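Local coordinates for putative type I restriction enzyme R protein (Bacteroides fragilis NCTC 9343, PDB 3EVY), which is a C-terminal fragment of the R subunit of a putative type I restriction enzyme, the subunit probably required for ATP-dependent DNA cleavage, at residues 14-19 against 57-62; 32-37 against 85-90; 62-67 against 76-81. One frame throughout, in Å; residues are numbered along the deposited sequence.

Contact 1: 14-19 against 57-62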
loop_
_atom_site.group_PDB
_atom_site.type_symbol
_atom_site.label_atom_id
_atom_site.label_comp_id
_atom_site.label_asym_id
_atom_site.label_seq_id
_atom_site.Cartn_x
_atom_site.Cartn_y
_atom_site.Cartn_z
ATOM N N GLU A 14 -0.419 8.810 -14.648
ATOM C CA GLU A 14 1.009 8.860 -14.416
ATOM C C GLU A 14 1.271 9.586 -13.133
ATOM O O GLU A 14 2.072 9.106 -12.320
ATOM C CB GLU A 14 1.692 9.623 -15.568
ATOM C CG GLU A 14 1.349 9.029 -16.982
ATOM C CD GLU A 14 1.901 9.837 -18.175
ATOM O OE1 GLU A 14 2.658 9.213 -18.969
ATOM O OE2 GLU A 14 1.567 11.062 -18.307
ATOM N N LYS A 15 0.570 10.712 -12.932
ATOM C CA LYS A 15 0.593 11.447 -11.643
ATOM C C LYS A 15 0.279 10.557 -10.451
ATOM O O LYS A 15 1.004 10.586 -9.448
ATOM C CB LYS A 15 -0.391 12.640 -11.630
ATOM C CG LYS A 15 0.202 13.993 -12.085
ATOM C CD LYS A 15 -0.863 15.110 -12.158
ATOM C CE LYS A 15 -1.875 14.865 -13.277
ATOM N NZ LYS A 15 -3.150 15.639 -13.144
ATOM N N LEU A 16 -0.828 9.818 -10.504
ATOM C CA LEU A 16 -1.204 8.975 -9.377
ATOM C C LEU A 16 -0.205 7.794 -9.150
ATOM O O LEU A 16 -0.048 7.323 -8.014
ATOM C CB LEU A 16 -2.624 8.423 -9.555
ATOM C CG LEU A 16 -3.833 9.378 -9.670
ATOM C CD1 LEU A 16 -5.063 8.716 -10.479
ATOM C CD2 LEU A 16 -4.318 9.804 -8.276
ATOM N N VAL A 17 0.340 7.243 -10.228
ATOM C CA VAL A 17 1.339 6.164 -10.115
ATOM C C VAL A 17 2.561 6.677 -9.376
ATOM O O VAL A 17 3.071 5.998 -8.495
ATOM C CB VAL A 17 1.744 5.565 -11.500
ATOM C CG1 VAL A 17 3.055 4.723 -11.429
ATOM C CG2 VAL A 17 0.615 4.738 -12.096
ATOM N N GLU A 18 2.993 7.909 -9.690
ATOM C CA GLU A 18 4.142 8.512 -9.017
ATOM C C GLU A 18 3.895 8.718 -7.521
ATOM O O GLU A 18 4.727 8.360 -6.709
ATOM C CB GLU A 18 4.460 9.862 -9.673
ATOM C CG GLU A 18 5.651 10.529 -9.023
ATOM C CD GLU A 18 5.953 11.875 -9.655
ATOM O OE1 GLU A 18 5.713 12.024 -10.888
ATOM O OE2 GLU A 18 6.405 12.773 -8.894
ATOM N N ARG A 19 2.754 9.304 -7.157
ATOM C CA ARG A 19 2.302 9.363 -5.784
ATOM C C ARG A 19 2.255 7.956 -5.097
ATOM O O ARG A 19 2.632 7.821 -3.930
ATOM C CB ARG A 19 0.880 9.926 -5.679
ATOM C CG ARG A 19 0.796 11.434 -5.592
ATOM C CD ARG A 19 -0.643 11.969 -5.864
ATOM N NE ARG A 19 -1.539 11.574 -4.777
ATOM C CZ ARG A 19 -2.866 11.604 -4.846
ATOM N NH1 ARG A 19 -3.469 12.051 -5.942
ATOM N NH2 ARG A 19 -3.585 11.210 -3.801
ATOM N N LEU A 57 -4.110 1.582 -0.209
ATOM C CA LEU A 57 -5.142 0.719 -0.781
ATOM C C LEU A 57 -6.117 1.593 -1.709
ATOM O O LEU A 57 -6.498 1.185 -2.811
ATOM C CB LEU A 57 -5.947 -0.032 0.317
ATOM C CG LEU A 57 -7.260 -0.661 -0.241
ATOM C CD1 LEU A 57 -6.975 -1.801 -1.352
ATOM C CD2 LEU A 57 -8.143 -1.261 0.892
ATOM N N ARG A 58 -6.480 2.779 -1.250
ATOM C CA ARG A 58 -7.416 3.662 -1.996
ATOM C C ARG A 58 -6.778 4.168 -3.270
ATOM O O ARG A 58 -7.437 4.212 -4.341
ATOM C CB ARG A 58 -7.868 4.830 -1.101
ATOM C CG ARG A 58 -8.878 4.412 -0.029
ATOM C CD ARG A 58 -9.273 5.530 0.935
ATOM N NE ARG A 58 -9.894 6.654 0.216
ATOM C CZ ARG A 58 -11.197 6.744 -0.077
ATOM N NH1 ARG A 58 -12.066 5.795 0.298
ATOM N NH2 ARG A 58 -11.631 7.812 -0.757
ATOM N N LEU A 59 -5.476 4.453 -3.207
ATOM C CA LEU A 59 -4.778 4.998 -4.341
ATOM C C LEU A 59 -4.533 3.860 -5.360
ATOM O O LEU A 59 -4.636 4.034 -6.592
ATOM C CB LEU A 59 -3.457 5.632 -3.877
ATOM C CG LEU A 59 -2.487 6.280 -4.847
ATOM C CD1 LEU A 59 -3.227 7.176 -5.856
ATOM C CD2 LEU A 59 -1.456 7.172 -4.012
ATOM N N ARG A 60 -4.212 2.691 -4.857
ATOM C CA ARG A 60 -4.081 1.530 -5.732
ATOM C C ARG A 60 -5.408 1.272 -6.482
ATOM O O ARG A 60 -5.410 1.003 -7.662
ATOM C CB ARG A 60 -3.679 0.310 -4.974
ATOM C CG ARG A 60 -3.203 -0.851 -5.849
ATOM C CD ARG A 60 -1.980 -1.446 -5.228
ATOM N NE ARG A 60 -1.519 -2.586 -5.958
ATOM C CZ ARG A 60 -0.265 -2.982 -6.053
ATOM N NH1 ARG A 60 0.001 -4.017 -6.799
ATOM N NH2 ARG A 60 0.724 -2.300 -5.496
ATOM N N ASN A 61 -6.532 1.353 -5.804
ATOM C CA ASN A 61 -7.830 1.083 -6.460
ATOM C C ASN A 61 -8.150 2.166 -7.481
ATOM O O ASN A 61 -8.736 1.924 -8.544
ATOM C CB ASN A 61 -8.931 0.960 -5.385
ATOM C CG ASN A 61 -8.995 -0.442 -4.830
ATOM O OD1 ASN A 61 -8.613 -1.375 -5.541
ATOM N ND2 ASN A 61 -9.382 -0.601 -3.551
ATOM N N GLU A 62 -7.685 3.369 -7.188
ATOM C CA GLU A 62 -7.860 4.524 -8.015
ATOM C C GLU A 62 -7.084 4.397 -9.325
ATOM O O GLU A 62 -7.650 4.590 -10.393
ATOM C CB GLU A 62 -7.372 5.780 -7.204
ATOM C CG GLU A 62 -7.332 7.063 -7.990
ATOM C CD GLU A 62 -7.439 8.346 -7.123
ATOM O OE1 GLU A 62 -7.888 9.346 -7.688
ATOM O OE2 GLU A 62 -7.056 8.388 -5.923
#

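Contact 2: 32-37 against 85-90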
loop_
_atom_site.group_PDB
_atom_site.type_symbol
_atom_site.label_atom_id
_atom_site.label_comp_id
_atom_site.label_asym_id
_atom_site.label_seq_id
_atom_site.Cartn_x
_atom_site.Cartn_y
_atom_site.Cartn_z
ATOM N N PRO A 32 8.790 -3.452 6.382
ATOM C CA PRO A 32 9.534 -4.059 5.295
ATOM C C PRO A 32 8.972 -5.374 4.790
ATOM O O PRO A 32 9.222 -5.703 3.668
ATOM C CB PRO A 32 10.955 -4.197 5.872
ATOM C CG PRO A 32 10.778 -4.187 7.376
ATOM C CD PRO A 32 9.635 -3.198 7.577
ATOM N N THR A 33 8.237 -6.135 5.618
ATOM C CA THR A 33 7.715 -7.417 5.240
ATOM C C THR A 33 6.312 -7.610 5.853
ATOM O O THR A 33 5.868 -6.851 6.686
ATOM C CB THR A 33 8.594 -8.582 5.794
ATOM O OG1 THR A 33 8.615 -8.468 7.231
ATOM C CG2 THR A 33 10.034 -8.505 5.225
ATOM N N VAL A 34 5.631 -8.637 5.422
ATOM C CA VAL A 34 4.269 -8.879 5.984
ATOM C C VAL A 34 4.381 -9.260 7.460
ATOM O O VAL A 34 3.651 -8.752 8.304
ATOM C CB VAL A 34 3.496 -9.858 5.134
ATOM C CG1 VAL A 34 2.141 -10.278 5.800
ATOM C CG2 VAL A 34 3.253 -9.231 3.720
ATOM N N LYS A 35 5.357 -10.097 7.782
ATOM C CA LYS A 35 5.530 -10.540 9.152
ATOM C C LYS A 35 5.829 -9.373 10.061
ATOM O O LYS A 35 5.395 -9.386 11.209
ATOM C CB LYS A 35 6.680 -11.538 9.247
ATOM C CG LYS A 35 6.611 -12.415 10.463
ATOM C CD LYS A 35 7.442 -13.666 10.277
ATOM C CE LYS A 35 6.544 -14.816 9.802
ATOM N NZ LYS A 35 7.250 -15.917 9.111
ATOM N N SER A 36 6.587 -8.373 9.577
ATOM C CA SER A 36 6.876 -7.156 10.418
ATOM C C SER A 36 5.604 -6.451 10.934
ATOM O O SER A 36 5.592 -5.838 12.056
ATOM C CB SER A 36 7.779 -6.172 9.687
ATOM O OG SER A 36 7.040 -5.356 8.821
ATOM N N VAL A 37 4.526 -6.538 10.151
ATOM C CA VAL A 37 3.225 -5.973 10.576
ATOM C C VAL A 37 2.665 -6.817 11.705
ATOM O O VAL A 37 2.240 -6.292 12.749
ATOM C CB VAL A 37 2.159 -5.878 9.444
ATOM C CG1 VAL A 37 0.830 -5.270 9.999
ATOM C CG2 VAL A 37 2.655 -5.062 8.261
ATOM N N GLN A 85 -2.740 -6.754 2.868
ATOM C CA GLN A 85 -4.151 -6.407 2.981
ATOM C C GLN A 85 -4.839 -7.390 3.951
ATOM O O GLN A 85 -5.667 -6.991 4.770
ATOM C CB GLN A 85 -4.768 -6.444 1.618
ATOM C CG GLN A 85 -6.144 -5.829 1.522
ATOM C CD GLN A 85 -6.765 -6.081 0.160
ATOM O OE1 GLN A 85 -7.141 -7.204 -0.167
ATOM N NE2 GLN A 85 -6.855 -5.064 -0.630
ATOM N N SER A 86 -4.457 -8.667 3.926
ATOM C CA SER A 86 -5.056 -9.600 4.933
ATOM C C SER A 86 -4.820 -9.100 6.354
ATOM O O SER A 86 -5.742 -9.143 7.199
ATOM C CB SER A 86 -4.517 -11.027 4.803
ATOM O OG SER A 86 -4.699 -11.442 3.458
ATOM N N LYS A 87 -3.606 -8.613 6.623
ATOM C CA LYS A 87 -3.285 -8.086 7.974
ATOM C C LYS A 87 -4.141 -6.890 8.287
ATOM O O LYS A 87 -4.567 -6.673 9.449
ATOM C CB LYS A 87 -1.811 -7.640 8.094
ATOM C CG LYS A 87 -0.800 -8.706 7.861
ATOM C CD LYS A 87 -0.784 -9.710 9.024
ATOM C CE LYS A 87 0.630 -10.291 9.325
ATOM N NZ LYS A 87 0.481 -11.580 10.155
ATOM N N TYR A 88 -4.321 -6.050 7.279
ATOM C CA TYR A 88 -5.070 -4.825 7.443
ATOM C C TYR A 88 -6.543 -5.182 7.755
ATOM O O TYR A 88 -7.110 -4.650 8.709
ATOM C CB TYR A 88 -4.937 -3.997 6.172
ATOM C CG TYR A 88 -5.978 -2.893 6.004
ATOM C CD1 TYR A 88 -5.839 -1.660 6.653
ATOM C CD2 TYR A 88 -7.056 -3.066 5.147
ATOM C CE1 TYR A 88 -6.794 -0.630 6.500
ATOM C CE2 TYR A 88 -7.998 -2.040 4.935
ATOM C CZ TYR A 88 -7.877 -0.824 5.634
ATOM O OH TYR A 88 -8.838 0.186 5.423
ATOM N N LEU A 89 -7.120 -6.123 7.006
ATOM C CA LEU A 89 -8.498 -6.580 7.276
ATOM C C LEU A 89 -8.721 -7.169 8.695
ATOM O O LEU A 89 -9.769 -6.922 9.321
ATOM C CB LEU A 89 -8.983 -7.541 6.196
ATOM C CG LEU A 89 -9.197 -6.946 4.805
ATOM C CD1 LEU A 89 -9.249 -8.000 3.752
ATOM C CD2 LEU A 89 -10.467 -6.100 4.790
ATOM N N ASP A 90 -7.750 -7.912 9.218
ATOM C CA ASP A 90 -7.824 -8.406 10.600
ATOM C C ASP A 90 -7.638 -7.284 11.603
ATOM O O ASP A 90 -8.105 -7.352 12.725
ATOM C CB ASP A 90 -6.726 -9.430 10.882
ATOM C CG ASP A 90 -6.811 -10.631 9.989
ATOM O OD1 ASP A 90 -7.780 -10.718 9.213
ATOM O OD2 ASP A 90 -5.893 -11.484 10.035
#

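Contact 3: 62-67 against 76-81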
loop_
_atom_site.group_PDB
_atom_site.type_symbol
_atom_site.label_atom_id
_atom_site.label_comp_id
_atom_site.label_asym_id
_atom_site.label_seq_id
_atom_site.Cartn_x
_atom_site.Cartn_y
_atom_site.Cartn_z
ATOM N N GLU A 62 -7.685 3.369 -7.188
ATOM C CA GLU A 62 -7.860 4.524 -8.015
ATOM C C GLU A 62 -7.084 4.397 -9.325
ATOM O O GLU A 62 -7.650 4.590 -10.393
ATOM C CB GLU A 62 -7.372 5.780 -7.204
ATOM C CG GLU A 62 -7.332 7.063 -7.990
ATOM C CD GLU A 62 -7.439 8.346 -7.123
ATOM O OE1 GLU A 62 -7.888 9.346 -7.688
ATOM O OE2 GLU A 62 -7.056 8.388 -5.923
ATOM N N VAL A 63 -5.809 4.029 -9.266
ATOM C CA VAL A 63 -5.079 3.701 -10.529
ATOM C C VAL A 63 -5.639 2.518 -11.285
ATOM O O VAL A 63 -5.541 2.489 -12.481
ATOM C CB VAL A 63 -3.513 3.582 -10.355
ATOM C CG1 VAL A 63 -2.968 4.879 -9.714
ATOM C CG2 VAL A 63 -3.176 2.380 -9.524
ATOM N N LYS A 64 -6.253 1.538 -10.613
ATOM C CA LYS A 64 -6.881 0.448 -11.374
ATOM C C LYS A 64 -8.120 0.946 -12.099
ATOM O O LYS A 64 -8.686 0.234 -12.949
ATOM C CB LYS A 64 -7.232 -0.753 -10.463
ATOM C CG LYS A 64 -6.014 -1.402 -9.810
ATOM C CD LYS A 64 -6.375 -2.548 -8.941
ATOM C CE LYS A 64 -5.122 -3.246 -8.507
ATOM N NZ LYS A 64 -5.467 -4.383 -7.644
ATOM N N GLY A 65 -8.561 2.137 -11.762
ATOM C CA GLY A 65 -9.700 2.689 -12.448
ATOM C C GLY A 65 -9.384 3.401 -13.773
ATOM O O GLY A 65 -10.243 4.149 -14.313
ATOM N N TYR A 66 -8.154 3.185 -14.284
ATOM C CA TYR A 66 -7.726 3.716 -15.586
ATOM C C TYR A 66 -7.515 2.601 -16.620
ATOM O O TYR A 66 -6.963 1.523 -16.312
ATOM C CB TYR A 66 -6.422 4.586 -15.494
ATOM C CG TYR A 66 -6.679 5.920 -14.811
ATOM C CD1 TYR A 66 -6.709 5.999 -13.451
ATOM C CD2 TYR A 66 -6.999 7.075 -15.568
ATOM C CE1 TYR A 66 -6.968 7.208 -12.809
ATOM C CE2 TYR A 66 -7.277 8.276 -14.946
ATOM C CZ TYR A 66 -7.240 8.348 -13.583
ATOM O OH TYR A 66 -7.508 9.540 -12.951
ATOM N N ASN A 67 -7.893 2.902 -17.863
ATOM C CA ASN A 67 -7.730 1.953 -18.986
ATOM C C ASN A 67 -6.265 1.513 -19.148
ATOM O O ASN A 67 -5.991 0.366 -19.574
ATOM C CB ASN A 67 -8.102 2.648 -20.281
ATOM C CG ASN A 67 -9.615 2.712 -20.507
ATOM O OD1 ASN A 67 -10.352 1.776 -20.152
ATOM N ND2 ASN A 67 -10.064 3.794 -21.163
ATOM N N ILE A 76 5.571 -3.037 -5.153
ATOM C CA ILE A 76 4.833 -4.054 -4.423
ATOM C C ILE A 76 3.996 -4.847 -5.351
ATOM O O ILE A 76 3.071 -4.299 -6.013
ATOM C CB ILE A 76 3.915 -3.473 -3.247
ATOM C CG1 ILE A 76 4.690 -2.452 -2.408
ATOM C CG2 ILE A 76 3.468 -4.640 -2.307
ATOM C CD1 ILE A 76 3.884 -1.854 -1.195
ATOM N N GLU A 77 4.272 -6.132 -5.408
ATOM C CA GLU A 77 3.545 -6.991 -6.326
ATOM C C GLU A 77 2.106 -7.139 -5.812
ATOM O O GLU A 77 1.868 -6.993 -4.613
ATOM C CB GLU A 77 4.214 -8.387 -6.308
ATOM C CG GLU A 77 5.458 -8.436 -7.173
ATOM C CD GLU A 77 6.048 -9.825 -7.243
ATOM O OE1 GLU A 77 5.550 -10.712 -6.511
ATOM O OE2 GLU A 77 7.026 -10.018 -8.023
ATOM N N GLU A 78 1.168 -7.473 -6.715
ATOM C CA GLU A 78 -0.257 -7.662 -6.321
ATOM C C GLU A 78 -0.431 -8.631 -5.181
ATOM O O GLU A 78 -1.114 -8.316 -4.190
ATOM C CB GLU A 78 -1.087 -8.135 -7.511
ATOM C CG GLU A 78 -1.489 -6.992 -8.411
ATOM C CD GLU A 78 -2.332 -5.917 -7.669
ATOM O OE1 GLU A 78 -3.242 -6.231 -6.872
ATOM O OE2 GLU A 78 -2.024 -4.745 -7.851
ATOM N N GLN A 79 0.210 -9.808 -5.293
ATOM C CA GLN A 79 0.107 -10.830 -4.235
ATOM C C GLN A 79 0.635 -10.368 -2.876
ATOM O O GLN A 79 -0.075 -10.474 -1.834
ATOM C CB GLN A 79 0.783 -12.130 -4.665
ATOM C CG GLN A 79 0.521 -13.302 -3.658
ATOM C CD GLN A 79 -0.974 -13.498 -3.336
ATOM O OE1 GLN A 79 -1.789 -13.773 -4.228
ATOM N NE2 GLN A 79 -1.339 -13.318 -2.067
ATOM N N ARG A 80 1.882 -9.877 -2.873
ATOM C CA ARG A 80 2.476 -9.263 -1.692
ATOM C C ARG A 80 1.528 -8.194 -1.096
ATOM O O ARG A 80 1.305 -8.127 0.133
ATOM C CB ARG A 80 3.820 -8.633 -2.071
ATOM C CG ARG A 80 4.563 -7.952 -0.871
ATOM C CD ARG A 80 5.025 -8.928 0.248
ATOM N NE ARG A 80 5.990 -9.972 -0.128
ATOM C CZ ARG A 80 7.331 -9.848 0.006
ATOM N NH1 ARG A 80 7.892 -8.730 0.494
ATOM N NH2 ARG A 80 8.139 -10.848 -0.342
ATOM N N PHE A 81 0.957 -7.374 -1.973
ATOM C CA PHE A 81 0.090 -6.262 -1.501
ATOM C C PHE A 81 -1.128 -6.877 -0.823
ATOM O O PHE A 81 -1.526 -6.417 0.219
ATOM C CB PHE A 81 -0.383 -5.424 -2.702
ATOM C CG PHE A 81 -1.023 -4.128 -2.301
ATOM C CD1 PHE A 81 -0.209 -3.000 -2.009
ATOM C CD2 PHE A 81 -2.407 -4.029 -2.144
ATOM C CE1 PHE A 81 -0.765 -1.819 -1.594
ATOM C CE2 PHE A 81 -2.978 -2.800 -1.748
ATOM C CZ PHE A 81 -2.157 -1.704 -1.480
#

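Contact 1: 14-19 against 57-62
Segments 14-19 and 57-62, on helices 12-30 and 43-63, run nearly antiparallel at 152°, their axes 9.9 Å apart at closest approach, and their backbones come nearest where Leu16 faces Leu59. The leucines meet by their methyls, CD2 of Leu16 lying 3.7 Å from CD1 of Leu59. With CG of Leu59 anti to the backbone N (chi1 179°), its two methyls reach across to different turns of the partner helix: CD1 to Leu16, and CD2 to Arg19, whose CB is 4.0 Å away. Branched and wholly apolar, leucine suits this buried line between two helices. Glu62 borders it from the exposed side. Its extended chain crosses the Leu16 side chain at about a right angle, and its carboxylate carbon CD comes within 3.6 Å of Leu16 CD2, so that CG and the carboxyl group lie against the leucine methyls. Arg19 sits on the same exposed border, its NH2 5.0 Å from Glu62 OE2, too far for a salt bridge though the opposite charges probably attract weakly. No hydrogen bond joins the two segments, so apolar packing holds this antiparallel helix pair here, with long charged residues turning its margin toward solvent.

Contact 2: 32-37 against 85-90
Val34 and Val37, on the short helix 34-38, rest against Lys87 in a small helix-to-helix packing contact within this all-helical fragment. Its tighter part is aliphatic. Val34 CG1 lies 3.9 Å from Lys87 CG, and bends at chi2 (-71°) and chi3 fold the rest of the lysine chain back over Val34, leaving Lys87 CE 3.8 Å from Val34 CG1. Deeper in, Val37 CG1 is 4.0 Å from Lys87 CB, the two side chains running antiparallel alongside one another. Compact beta-branched valines suit a small apolar face turned to a neighbouring helix, and Val37, the buried one, also touches Tyr84 of helix 78-91 and Phe49 of helix 43-63. Lysine suits the edge of the packing: its methylenes lie on the valines while its ammonium group is carried beyond them, to the loose side. Exposed Thr33, the N-cap residue just before Val34, likewise makes no contact with segment 85-90. Its OG1 accepts from Ser36 N at 3.1 Å, and Ser36 OG returns a bond to Thr33 O, tilted 24° from the carbonyl plane. Across the segments no hydrogen bond forms; the nearest approach is Lys87 CE to the carbonyl O of Val34, at 3.5 Å.

Contact 3: 62-67 against 76-81
A salt bridge between Lys64 and Glu78 spans the connection from helix 43-63 to helix 78-91, tying the C-terminal end of helix 43-63 to the first turn of helix 78-91. Lys64 NZ donates to Glu78 OE1 at 3.0 Å. The ammonium comes in obliquely, 47° out of the carboxylate plane, and nearer OE1 than OE2: Lys64 NZ lies 3.5 Å from Glu78 OE2. Lys64 CE is also 3.5 Å from Glu78 OE2.

The two side chains come from opposite directions and differ in shape. That of Lys64 is fully extended beyond CG, which lets it cover most of the 11.6 Å between the CA atoms of Lys64 and Glu78. Glu78 bends at chi2 (-59°), bringing its carboxylate nearer to Lys64 than its first bond would suggest. A long, flexible lysine thus suits a wide, partly exposed gap. The other partner of the Glu78 carboxylate is Arg60 of helix 43-63, whose NH1 forms a salt bridge with OE2; Arg60 also makes a probable hydrogen bond from NH2 to Ile76 O and a cation-pi contact with Phe81. Two cations beside the carboxylate would probably help to keep it ionised.

Lys64 is the second residue of a type I beta turn from Val63 to Tyr66, whose Tyr66 N to Val63 O bond measures 3.3 Å. On the other side Glu77 occupies the N-cap position of helix 78-91. An acidic residue in the first turn, as Glu78 is here, is typical of a helix N-terminus, where it probably interacts well with the helix dipole.

Overall arrangement
Contact 1 and contact 2 lie on opposite sides of the chain's centre, about 20 Å apart between centres, and both are partly buried, joining helices by apolar packing with no hydrogen bond across. Contact 3 is a surface contact whose centre is about 8 Å from that of contact 1; both use helix 43-63, their segments meet at Glu62, which makes its contact only in contact 1, and Leu16 of contact 1 also packs on Val63 and Tyr66. Helix 78-91 serves both contact 2 and contact 3, and Val34 touches Arg80. Leucines and valines, flanked by the aliphatic parts of charged residues, make the partly buried contacts, whereas an ion pair spans the surface one.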